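Local coordinates for alpha-glucosidase (Pseudoalteromonas sp. K8, PDB 5HQA), which hydrolyses alpha-glucosides as a calcium-binding family 97 glycoside hydrolase that is activated by chloride, at residues V310-D318 against V327-F337; Q352-V363 against N381-A391. All blocks are in the same frame, centred on the assembly; numbering follows the deposited sequence.

Contact 1 of 2, residues V310-D318 against V327-F337. With AC1 (4,6-dideoxy-4-{[(1S,4R,5S,6S)-4,5,6-trihydroxy-3-(hydroxymethyl)cyclohex-2-en-1-yl]amino}-alpha-D-glucopyranose), chain B.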
loop_
_atom_site.group_PDB
_atom_site.type_symbol
_atom_site.label_atom_id
_atom_site.label_comp_id
_atom_site.label_asym_id
_atom_site.label_seq_id
_atom_site.Cartn_x
_atom_site.Cartn_y
_atom_site.Cartn_z
ATOM N N VAL A 310 17.561 -12.120 0.519
ATOM C CA VAL A 310 18.024 -13.180 1.411
ATOM C C VAL A 310 17.752 -12.758 2.846
ATOM O O VAL A 310 18.305 -11.753 3.313
ATOM C CB VAL A 310 19.516 -13.497 1.226
ATOM C CG1 VAL A 310 19.906 -14.618 2.152
ATOM C CG2 VAL A 310 19.821 -13.880 -0.209
ATOM N N GLU A 311 16.905 -13.520 3.542
ATOM C CA GLU A 311 16.609 -13.284 4.951
ATOM C C GLU A 311 17.350 -14.294 5.817
ATOM O O GLU A 311 17.535 -15.453 5.434
ATOM C CB GLU A 311 15.106 -13.368 5.232
ATOM C CG GLU A 311 14.305 -12.374 4.428
ATOM C CD GLU A 311 12.860 -12.284 4.868
ATOM O OE1 GLU A 311 12.436 -13.085 5.728
ATOM O OE2 GLU A 311 12.140 -11.409 4.335
ATOM N N GLY A 312 17.769 -13.843 6.994
ATOM C CA GLY A 312 18.533 -14.687 7.886
ATOM C C GLY A 312 20.023 -14.638 7.663
ATOM O O GLY A 312 20.733 -15.552 8.099
ATOM N N TRP A 313 20.522 -13.600 6.989
ATOM C CA TRP A 313 21.943 -13.510 6.675
ATOM C C TRP A 313 22.764 -12.993 7.849
ATOM O O TRP A 313 23.965 -13.273 7.921
ATOM C CB TRP A 313 22.150 -12.593 5.461
ATOM C CG TRP A 313 21.781 -11.163 5.764
ATOM C CD1 TRP A 313 20.545 -10.584 5.638
ATOM C CD2 TRP A 313 22.649 -10.146 6.281
ATOM N NE1 TRP A 313 20.597 -9.270 6.035
ATOM C CE2 TRP A 313 21.875 -8.975 6.437
ATOM C CE3 TRP A 313 24.007 -10.112 6.626
ATOM C CZ2 TRP A 313 22.413 -7.778 6.917
ATOM C CZ3 TRP A 313 24.545 -8.922 7.104
ATOM C CH2 TRP A 313 23.744 -7.770 7.245
ATOM N N ASN A 314 22.147 -12.254 8.763
ATOM C CA ASN A 314 22.838 -11.535 9.823
ATOM C C ASN A 314 22.625 -12.235 11.158
ATOM O O ASN A 314 21.595 -12.877 11.371
ATOM C CB ASN A 314 22.327 -10.096 9.914
ATOM C CG ASN A 314 20.811 -10.023 10.079
ATOM O OD1 ASN A 314 20.058 -10.741 9.413
ATOM N ND2 ASN A 314 20.362 -9.149 10.966
ATOM N N THR A 315 23.590 -12.098 12.067
ATOM C CA THR A 315 23.464 -12.775 13.351
ATOM C C THR A 315 22.310 -12.194 14.170
ATOM O O THR A 315 21.995 -10.998 14.104
ATOM C CB THR A 315 24.772 -12.699 14.140
ATOM O OG1 THR A 315 25.061 -11.339 14.477
ATOM C CG2 THR A 315 25.916 -13.272 13.321
ATOM N N GLY A 316 21.654 -13.075 14.927
ATOM C CA GLY A 316 20.562 -12.668 15.786
ATOM C C GLY A 316 19.287 -13.464 15.595
ATOM O O GLY A 316 18.337 -13.308 16.370
ATOM N N TRP A 317 19.237 -14.318 14.571
ATOM C CA TRP A 317 18.029 -15.086 14.301
ATOM C C TRP A 317 17.945 -16.379 15.101
ATOM O O TRP A 317 16.871 -16.989 15.136
ATOM C CB TRP A 317 17.920 -15.431 12.809
ATOM C CG TRP A 317 17.703 -14.240 11.911
ATOM C CD1 TRP A 317 18.667 -13.435 11.378
ATOM C CD2 TRP A 317 16.449 -13.728 11.438
ATOM N NE1 TRP A 317 18.096 -12.454 10.605
ATOM C CE2 TRP A 317 16.735 -12.612 10.620
ATOM C CE3 TRP A 317 15.113 -14.107 11.621
ATOM C CZ2 TRP A 317 15.734 -11.866 9.988
ATOM C CZ3 TRP A 317 14.111 -13.359 10.988
ATOM C CH2 TRP A 317 14.432 -12.251 10.186
ATOM N N ASP A 318 19.032 -16.823 15.725
ATOM C CA ASP A 318 19.000 -18.118 16.393
ATOM C C ASP A 318 18.023 -18.109 17.560
ATOM O O ASP A 318 17.934 -17.135 18.313
ATOM C CB ASP A 318 20.387 -18.502 16.890
ATOM C CG ASP A 318 21.313 -18.894 15.768
ATOM O OD1 ASP A 318 21.053 -18.510 14.612
ATOM O OD2 ASP A 318 22.310 -19.582 16.046
ATOM N N VAL A 327 19.092 -8.115 19.964
ATOM C CA VAL A 327 20.399 -8.706 19.675
ATOM C C VAL A 327 20.729 -8.787 18.194
ATOM O O VAL A 327 21.853 -9.192 17.859
ATOM C CB VAL A 327 20.541 -10.103 20.312
ATOM C CG1 VAL A 327 20.446 -9.991 21.822
ATOM C CG2 VAL A 327 19.489 -11.057 19.762
ATOM N N PHE A 328 19.804 -8.439 17.299
ATOM C CA PHE A 328 20.122 -8.414 15.874
ATOM C C PHE A 328 21.321 -7.512 15.610
ATOM O O PHE A 328 21.383 -6.380 16.102
ATOM C CB PHE A 328 18.924 -7.906 15.069
ATOM C CG PHE A 328 17.880 -8.941 14.803
ATOM C CD1 PHE A 328 18.219 -10.157 14.226
ATOM C CD2 PHE A 328 16.553 -8.694 15.118
ATOM C CE1 PHE A 328 17.246 -11.117 13.965
ATOM C CE2 PHE A 328 15.574 -9.644 14.867
ATOM C CZ PHE A 328 15.920 -10.861 14.290
ATOM N N SER A 329 22.278 -8.019 14.839
ATOM C CA SER A 329 23.312 -7.192 14.234
ATOM C C SER A 329 22.914 -6.888 12.798
ATOM O O SER A 329 22.432 -7.769 12.077
ATOM C CB SER A 329 24.673 -7.892 14.254
ATOM O OG SER A 329 25.632 -7.167 13.497
ATOM N N PHE A 330 23.106 -5.643 12.379
ATOM C CA PHE A 330 22.815 -5.271 11.003
ATOM C C PHE A 330 24.079 -5.056 10.191
ATOM O O PHE A 330 24.011 -4.540 9.071
ATOM C CB PHE A 330 21.901 -4.047 10.985
ATOM C CG PHE A 330 20.593 -4.298 11.691
ATOM C CD1 PHE A 330 19.579 -5.010 11.063
ATOM C CD2 PHE A 330 20.399 -3.880 13.001
ATOM C CE1 PHE A 330 18.387 -5.273 11.711
ATOM C CE2 PHE A 330 19.198 -4.135 13.660
ATOM C CZ PHE A 330 18.193 -4.835 13.013
ATOM N N THR A 331 25.225 -5.482 10.713
ATOM C CA THR A 331 26.476 -5.464 9.968
ATOM C C THR A 331 27.198 -6.799 9.944
ATOM O O THR A 331 28.050 -6.991 9.069
ATOM C CB THR A 331 27.445 -4.419 10.546
ATOM O OG1 THR A 331 27.586 -4.639 11.957
ATOM C CG2 THR A 331 26.938 -3.008 10.302
ATOM N N GLN A 332 26.908 -7.718 10.869
ATOM C CA GLN A 332 27.704 -8.928 11.013
ATOM C C GLN A 332 26.962 -10.122 10.435
ATOM O O GLN A 332 25.993 -10.593 11.050
ATOM C CB GLN A 332 28.033 -9.176 12.482
ATOM C CG GLN A 332 28.806 -10.464 12.718
ATOM C CD GLN A 332 30.158 -10.457 12.015
ATOM O OE1 GLN A 332 30.966 -9.542 12.208
ATOM N NE2 GLN A 332 30.403 -11.472 11.182
ATOM N N PRO A 333 27.374 -10.659 9.292
ATOM C CA PRO A 333 26.726 -11.866 8.773
ATOM C C PRO A 333 27.102 -13.100 9.578
ATOM O O PRO A 333 28.125 -13.152 10.267
ATOM C CB PRO A 333 27.262 -11.963 7.341
ATOM C CG PRO A 333 28.594 -11.306 7.423
ATOM C CD PRO A 333 28.413 -10.157 8.375
ATOM N N TYR A 334 26.244 -14.110 9.479
ATOM C CA TYR A 334 26.623 -15.445 9.912
ATOM C C TYR A 334 27.881 -15.902 9.173
ATOM O O TYR A 334 28.200 -15.431 8.074
ATOM C CB TYR A 334 25.493 -16.440 9.650
ATOM C CG TYR A 334 24.314 -16.382 10.602
ATOM C CD1 TYR A 334 24.437 -16.814 11.913
ATOM C CD2 TYR A 334 23.065 -15.943 10.172
ATOM C CE1 TYR A 334 23.355 -16.786 12.787
ATOM C CE2 TYR A 334 21.974 -15.911 11.036
ATOM C CZ TYR A 334 22.128 -16.337 12.348
ATOM O OH TYR A 334 21.059 -16.318 13.227
ATOM N N ASP A 335 28.584 -16.863 9.776
ATOM C CA ASP A 335 29.817 -17.365 9.177
ATOM C C ASP A 335 29.596 -18.073 7.847
ATOM O O ASP A 335 30.552 -18.213 7.075
ATOM C CB ASP A 335 30.524 -18.322 10.132
ATOM C CG ASP A 335 31.094 -17.615 11.331
ATOM O OD1 ASP A 335 31.190 -16.365 11.286
ATOM O OD2 ASP A 335 31.453 -18.307 12.311
ATOM N N ASP A 336 28.383 -18.544 7.561
ATOM C CA ASP A 336 28.143 -19.244 6.308
ATOM C C ASP A 336 27.583 -18.327 5.233
ATOM O O ASP A 336 27.168 -18.809 4.174
ATOM C CB ASP A 336 27.228 -20.458 6.527
ATOM C CG ASP A 336 25.904 -20.099 7.184
ATOM O OD1 ASP A 336 25.733 -18.938 7.618
ATOM O OD2 ASP A 336 25.033 -20.993 7.270
ATOM N N PHE A 337 27.596 -17.015 5.465
ATOM C CA PHE A 337 27.127 -16.028 4.496
ATOM C C PHE A 337 28.289 -15.084 4.197
ATOM O O PHE A 337 28.582 -14.181 4.987
ATOM C CB PHE A 337 25.912 -15.278 5.033
ATOM C CG PHE A 337 25.236 -14.412 4.013
ATOM C CD1 PHE A 337 25.479 -13.053 3.967
ATOM C CD2 PHE A 337 24.354 -14.961 3.097
ATOM C CE1 PHE A 337 24.845 -12.252 3.025
ATOM C CE2 PHE A 337 23.715 -14.166 2.158
ATOM C CZ PHE A 337 23.961 -12.812 2.124
HETATM C C1 AC1 B . 4.263 -12.598 12.462
HETATM O O2 AC1 B . 2.604 -10.891 12.196
HETATM C C2 AC1 B . 3.953 -11.241 11.846
HETATM C C4A AC1 B . 9.418 -11.853 6.616
HETATM C C3 AC1 B . 4.153 -11.249 10.354
HETATM O O3 AC1 B . 3.783 -9.977 9.793
HETATM C C4 AC1 B . 5.579 -11.608 10.031
HETATM N N4A AC1 B . 5.948 -11.360 8.602
HETATM C C5 AC1 B . 5.593 -13.087 10.385
HETATM O O5 AC1 B . 5.499 -13.203 11.865
HETATM C C6 AC1 B . 6.805 -13.835 9.922
HETATM C C1B AC1 B . 7.233 -10.598 8.402
HETATM C C2B AC1 B . 7.480 -10.315 6.776
HETATM O O2B AC1 B . 6.275 -9.760 6.248
HETATM C C3B AC1 B . 7.909 -11.477 6.113
HETATM O O3B AC1 B . 7.958 -11.326 4.673
HETATM O O4 AC1 B . 9.821 -13.091 6.064
HETATM C C5B AC1 B . 9.537 -11.907 8.054
HETATM C C7B AC1 B . 8.385 -11.214 8.970
HETATM C C6B AC1 B . 10.954 -12.047 8.635
HETATM O O6B AC1 B . 11.597 -10.820 8.483
HETATM O O HOH W 1 23.801 -10.704 16.829
#
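Asn314 CG sits between its own backbone N and carbonyl carbon (chi1 54°), and this turns the amide toward Ser329. Asn314 ND2 then donates to Ser329 O at 2.7 Å, with the acceptor in the amide plane. At the other end of the amide, Asn314 OD1 accepts from Trp317 NE1 at 2.9 Å, from above the carbonyl plane. The two bonds hold the amide and help set the turn of the indole. Phe328 meets Trp317 edge-to-face, the planes 61° apart, with CE1 over one indole face; Gly312 CA lies over the opposite face. Both segments belong to the long loop between strand 307-310 and helix 339-349 of the catalytic beta/alpha barrel, and this loop lines part of the glycan pocket. Trp317 CH2 comes within 3.6 Å of AC1 O6B, and Glu311 OE1 accepts from AC1 O4 at 2.6 Å. The backbones meet in a single bridge at Asn314 and Pro333, flanked by bonds from Thr315 N to Gln332 O and from Tyr334 N to Trp313 O. Trp313 CB sits over the centre of the Phe337 ring in a CH-pi contact, 3.6 Å from the centroid. Trp313 NE1 probably donates to His356 O of strand 352-358. Thr315 CA lies over one face of Tyr334. Tyr334 OH makes a weak bond to Asp318 OD1, and Asp318 OD2 is hydrogen-bonded to Ser282 OG.

Contact 2 of 2, residues Q352-V363 against N381-A391. With AC1 (4,6-dideoxy-4-{[(1S,4R,5S,6S)-4,5,6-trihydroxy-3-(hydroxymethyl)cyclohex-2-en-1-yl]amino}-alpha-D-glucopyranose), chain B.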
loop_
_atom_site.group_PDB
_atom_site.type_symbol
_atom_site.label_atom_id
_atom_site.label_comp_id
_atom_site.label_asym_id
_atom_site.label_seq_id
_atom_site.Cartn_x
_atom_site.Cartn_y
_atom_site.Cartn_z
ATOM N N GLN A 352 21.461 -8.587 -8.355
ATOM C CA GLN A 352 21.856 -7.937 -7.119
ATOM C C GLN A 352 21.358 -8.688 -5.898
ATOM O O GLN A 352 20.349 -9.396 -5.942
ATOM C CB GLN A 352 21.365 -6.498 -7.089
ATOM C CG GLN A 352 22.383 -5.583 -7.717
ATOM C CD GLN A 352 21.899 -4.198 -7.736
ATOM O OE1 GLN A 352 20.926 -3.899 -8.418
ATOM N NE2 GLN A 352 22.536 -3.329 -6.959
ATOM N N LEU A 353 22.106 -8.555 -4.807
ATOM C CA LEU A 353 21.603 -8.952 -3.504
ATOM C C LEU A 353 20.634 -7.885 -3.010
ATOM O O LEU A 353 20.928 -6.687 -3.089
ATOM C CB LEU A 353 22.760 -9.126 -2.522
ATOM C CG LEU A 353 22.424 -9.422 -1.062
ATOM C CD1 LEU A 353 21.779 -10.789 -0.921
ATOM C CD2 LEU A 353 23.686 -9.334 -0.218
ATOM N N ILE A 354 19.471 -8.310 -2.529
ATOM C CA ILE A 354 18.515 -7.409 -1.897
ATOM C C ILE A 354 18.677 -7.573 -0.392
ATOM O O ILE A 354 18.625 -8.696 0.126
ATOM C CB ILE A 354 17.080 -7.697 -2.365
ATOM C CG1 ILE A 354 16.952 -7.319 -3.842
ATOM C CG2 ILE A 354 16.066 -6.951 -1.523
ATOM C CD1 ILE A 354 15.702 -7.842 -4.493
ATOM N N GLY A 355 18.931 -6.459 0.306
ATOM C CA GLY A 355 19.226 -6.511 1.723
ATOM C C GLY A 355 17.980 -6.721 2.569
ATOM O O GLY A 355 16.844 -6.615 2.100
ATOM N N HIS A 356 18.205 -7.028 3.844
ATOM C CA HIS A 356 17.099 -7.340 4.745
ATOM C C HIS A 356 17.467 -6.913 6.152
ATOM O O HIS A 356 18.490 -7.356 6.684
ATOM C CB HIS A 356 16.756 -8.830 4.728
ATOM C CG HIS A 356 15.538 -9.161 5.528
ATOM N ND1 HIS A 356 15.537 -10.106 6.532
ATOM C CD2 HIS A 356 14.282 -8.652 5.486
ATOM C CE1 HIS A 356 14.326 -10.178 7.063
ATOM N NE2 HIS A 356 13.546 -9.307 6.445
ATOM N N HIS A 357 16.617 -6.079 6.751
ATOM C CA HIS A 357 16.794 -5.546 8.101
ATOM C C HIS A 357 15.508 -5.820 8.875
ATOM O O HIS A 357 14.610 -4.979 8.876
ATOM C CB HIS A 357 17.089 -4.043 8.078
ATOM C CG HIS A 357 18.435 -3.688 7.534
ATOM N ND1 HIS A 357 18.757 -2.407 7.152
ATOM C CD2 HIS A 357 19.542 -4.437 7.315
ATOM C CE1 HIS A 357 20.005 -2.379 6.714
ATOM N NE2 HIS A 357 20.505 -3.598 6.807
ATOM N N GLU A 358 15.411 -6.981 9.523
ATOM C CA GLU A 358 14.316 -7.241 10.452
ATOM C C GLU A 358 14.702 -6.745 11.841
ATOM O O GLU A 358 15.780 -7.077 12.346
ATOM C CB GLU A 358 13.978 -8.734 10.507
ATOM C CG GLU A 358 12.933 -9.089 11.574
ATOM C CD GLU A 358 11.587 -8.402 11.337
ATOM O OE1 GLU A 358 10.980 -8.609 10.261
ATOM O OE2 GLU A 358 11.131 -7.641 12.223
ATOM N N THR A 359 13.819 -5.962 12.462
ATOM C CA THR A 359 14.093 -5.406 13.779
ATOM C C THR A 359 13.420 -6.165 14.911
ATOM O O THR A 359 13.786 -5.953 16.073
ATOM C CB THR A 359 13.631 -3.949 13.851
ATOM O OG1 THR A 359 12.200 -3.911 13.770
ATOM C CG2 THR A 359 14.231 -3.133 12.703
ATOM N N SER A 360 12.439 -7.018 14.605
ATOM C CA SER A 360 11.553 -7.600 15.618
ATOM C C SER A 360 11.056 -6.535 16.594
ATOM O O SER A 360 10.930 -6.769 17.798
ATOM C CB SER A 360 12.229 -8.750 16.365
ATOM O OG SER A 360 12.312 -9.886 15.530
ATOM N N GLY A 361 10.789 -5.344 16.067
ATOM C CA GLY A 361 10.166 -4.297 16.835
ATOM C C GLY A 361 11.100 -3.393 17.611
ATOM O O GLY A 361 10.645 -2.355 18.108
ATOM N N ASN A 362 12.383 -3.733 17.742
ATOM C CA ASN A 362 13.283 -2.886 18.524
ATOM C C ASN A 362 13.916 -1.874 17.583
ATOM O O ASN A 362 14.935 -2.151 16.942
ATOM C CB ASN A 362 14.338 -3.706 19.255
ATOM C CG ASN A 362 15.230 -2.840 20.138
ATOM O OD1 ASN A 362 15.410 -1.639 19.887
ATOM N ND2 ASN A 362 15.795 -3.445 21.180
ATOM N N VAL A 363 13.333 -0.675 17.530
ATOM C CA VAL A 363 13.799 0.304 16.557
ATOM C C VAL A 363 15.027 1.059 17.044
ATOM O O VAL A 363 15.739 1.651 16.224
ATOM C CB VAL A 363 12.666 1.276 16.175
ATOM C CG1 VAL A 363 11.537 0.496 15.489
ATOM C CG2 VAL A 363 12.140 2.014 17.407
ATOM N N ASN A 381 27.234 -3.136 -3.076
ATOM C CA ASN A 381 26.436 -3.068 -4.303
ATOM C C ASN A 381 24.971 -3.469 -4.053
ATOM O O ASN A 381 24.310 -4.052 -4.918
ATOM C CB ASN A 381 27.078 -3.937 -5.401
ATOM C CG ASN A 381 26.410 -3.787 -6.769
ATOM O OD1 ASN A 381 25.983 -2.691 -7.153
ATOM N ND2 ASN A 381 26.314 -4.905 -7.511
ATOM N N VAL A 382 24.442 -3.175 -2.867
ATOM C CA VAL A 382 23.041 -3.446 -2.536
ATOM C C VAL A 382 22.245 -2.162 -2.749
ATOM O O VAL A 382 22.545 -1.133 -2.131
ATOM C CB VAL A 382 22.892 -3.966 -1.096
ATOM C CG1 VAL A 382 21.414 -4.020 -0.682
ATOM C CG2 VAL A 382 23.541 -5.351 -0.954
ATOM N N SER A 383 21.228 -2.218 -3.619
ATOM C CA SER A 383 20.420 -1.052 -3.966
ATOM C C SER A 383 19.016 -1.050 -3.374
ATOM O O SER A 383 18.376 0.006 -3.367
ATOM C CB SER A 383 20.284 -0.929 -5.489
ATOM O OG SER A 383 21.525 -0.604 -6.079
ATOM N N GLN A 384 18.506 -2.194 -2.915
ATOM C CA GLN A 384 17.176 -2.284 -2.321
ATOM C C GLN A 384 17.287 -3.052 -1.016
ATOM O O GLN A 384 18.051 -4.019 -0.928
ATOM C CB GLN A 384 16.167 -2.983 -3.252
ATOM C CG GLN A 384 15.990 -2.272 -4.588
ATOM C CD GLN A 384 15.053 -2.993 -5.573
ATOM O OE1 GLN A 384 14.699 -4.170 -5.388
ATOM N NE2 GLN A 384 14.657 -2.276 -6.639
ATOM N N VAL A 385 16.536 -2.615 -0.006
ATOM C CA VAL A 385 16.524 -3.251 1.309
ATOM C C VAL A 385 15.079 -3.432 1.751
ATOM O O VAL A 385 14.277 -2.493 1.675
ATOM C CB VAL A 385 17.311 -2.430 2.351
ATOM C CG1 VAL A 385 17.139 -3.018 3.751
ATOM C CG2 VAL A 385 18.791 -2.381 1.970
ATOM N N LYS A 386 14.746 -4.648 2.181
ATOM C CA LYS A 386 13.471 -4.941 2.819
ATOM C C LYS A 386 13.649 -4.781 4.323
ATOM O O LYS A 386 14.538 -5.405 4.907
ATOM C CB LYS A 386 13.020 -6.361 2.476
ATOM C CG LYS A 386 11.765 -6.828 3.181
ATOM C CD LYS A 386 11.429 -8.255 2.742
ATOM C CE LYS A 386 10.261 -8.821 3.536
ATOM N NZ LYS A 386 10.028 -10.231 3.168
ATOM N N THR A 387 12.826 -3.937 4.943
ATOM C CA THR A 387 12.856 -3.741 6.388
ATOM C C THR A 387 11.656 -4.425 7.032
ATOM O O THR A 387 10.672 -4.764 6.370
ATOM C CB THR A 387 12.862 -2.253 6.747
ATOM O OG1 THR A 387 11.681 -1.630 6.216
ATOM C CG2 THR A 387 14.118 -1.564 6.180
ATOM N N GLY A 388 11.749 -4.637 8.335
ATOM C CA GLY A 388 10.711 -5.364 9.043
ATOM C C GLY A 388 10.609 -4.896 10.472
ATOM O O GLY A 388 11.609 -4.537 11.097
ATOM N N TYR A 389 9.382 -4.898 10.996
ATOM C CA TYR A 389 9.112 -4.389 12.338
ATOM C C TYR A 389 8.155 -5.339 13.063
ATOM O O TYR A 389 7.095 -4.952 13.548
ATOM C CB TYR A 389 8.552 -2.964 12.261
ATOM C CG TYR A 389 9.518 -1.996 11.593
ATOM C CD1 TYR A 389 9.610 -1.919 10.207
ATOM C CD2 TYR A 389 10.349 -1.177 12.351
ATOM C CE1 TYR A 389 10.512 -1.060 9.591
ATOM C CE2 TYR A 389 11.256 -0.304 11.742
ATOM C CZ TYR A 389 11.326 -0.252 10.361
ATOM O OH TYR A 389 12.210 0.613 9.740
ATOM N N VAL A 390 8.527 -6.617 13.153
ATOM C CA VAL A 390 7.600 -7.620 13.681
ATOM C C VAL A 390 7.468 -7.447 15.195
ATOM O O VAL A 390 8.413 -7.683 15.950
ATOM C CB VAL A 390 8.038 -9.044 13.320
ATOM C CG1 VAL A 390 7.127 -10.062 14.014
ATOM C CG2 VAL A 390 7.967 -9.232 11.819
ATOM N N ALA A 391 6.283 -7.036 15.635
ATOM C CA ALA A 391 5.889 -6.948 17.035
ATOM C C ALA A 391 4.384 -6.723 17.052
ATOM O O ALA A 391 3.821 -6.188 16.091
ATOM C CB ALA A 391 6.613 -5.807 17.772
HETATM C C1 AC1 B . 4.263 -12.598 12.462
HETATM O O2 AC1 B . 2.604 -10.891 12.196
HETATM C C2 AC1 B . 3.953 -11.241 11.846
HETATM C C4A AC1 B . 9.418 -11.853 6.616
HETATM C C3 AC1 B . 4.153 -11.249 10.354
HETATM O O3 AC1 B . 3.783 -9.977 9.793
HETATM C C4 AC1 B . 5.579 -11.608 10.031
HETATM N N4A AC1 B . 5.948 -11.360 8.602
HETATM C C5 AC1 B . 5.593 -13.087 10.385
HETATM O O5 AC1 B . 5.499 -13.203 11.865
HETATM C C6 AC1 B . 6.805 -13.835 9.922
HETATM C C1B AC1 B . 7.233 -10.598 8.402
HETATM C C2B AC1 B . 7.480 -10.315 6.776
HETATM O O2B AC1 B . 6.275 -9.760 6.248
HETATM C C3B AC1 B . 7.909 -11.477 6.113
HETATM O O3B AC1 B . 7.958 -11.326 4.673
HETATM O O4 AC1 B . 9.821 -13.091 6.064
HETATM C C5B AC1 B . 9.537 -11.907 8.054
HETATM C C7B AC1 B . 8.385 -11.214 8.970
HETATM C C6B AC1 B . 10.954 -12.047 8.635
HETATM O O6B AC1 B . 11.597 -10.820 8.483
HETATM O O HOH W 2 19.806 -4.506 -4.311
HETATM O O HOH W 3 24.444 -6.848 -5.025
HETATM O O HOH W 4 10.925 -7.860 6.538
#
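His357 carries Val385 CG1 over one face of its imidazole, a CH-pi contact 4.1 Å from the centroid, while its ND1 is hydrogen-bonded to Tyr366 OH. The His356 ring has Glu358 N over one face. At its edge, in plane, lie AC1 O6B and a water that meets NE2. Lys386 runs beside His356 and points the same way, its CG 3.9 Å from His356 CD2. Tyr389 takes Val363 CG1 at its edge. Strands 352-358 and 384-388 are parallel neighbours in the barrel sheet, their axes 22° apart, joined through helix 363-379 as a beta-alpha-beta crossover. Four backbone bonds zip them, among them His357 N to Lys386 O. At the start of the pair, Gln352 NE2 uses both N-H groups: one goes to Asn381 O at 2.8 Å, the other to Ser383 OG. Replacing Gln352 by an alanine would probably leave Asn381 O and Ser383 OG without this shared donor and untie the strand's start from the 381-383 loop. Asn381 is the C-prime residue of the Schellman motif that ends helix 363-379. At the other end, Gly388 O accepts from both Thr359 N and Thr359 OG1. Glu358 is bent at chi2 (61°), which brings its OE2 2.9 Å from Val390 N; Ser360 N reaches the same oxygen on its anti lone pair. This two-fold backbone grip probably limits rotation of the carboxylate, and Glu358 OE1 accepts from AC1 O6B at 2.9 Å. Lys386 NZ, paired with Glu311, donates to AC1 O3B, so carboxylate and lysine together probably help orient the ring in the pocket.

Contact 2 is buried and centred on two parallel strands of the barrel sheet, with the loops at their ends. Contact 1 lies farther out, in an irregular loop, partly buried and with some residues exposed to solvent. Their chemistry follows: contact 2 rests on repeated backbone bonds and polar side chains fixed by main-chain groups, contact 1 on aromatic packing plus a few hydrogen bonds round a single bridge. They share no segment, but they touch. Glu311 OE2 of contact 1 forms a salt bridge with Lys386 NZ of contact 2 at 2.7 Å. Phe330 CE1 packs against the backbone O of Glu358. Both contacts reach AC1, so loop and strands line one glycan pocket.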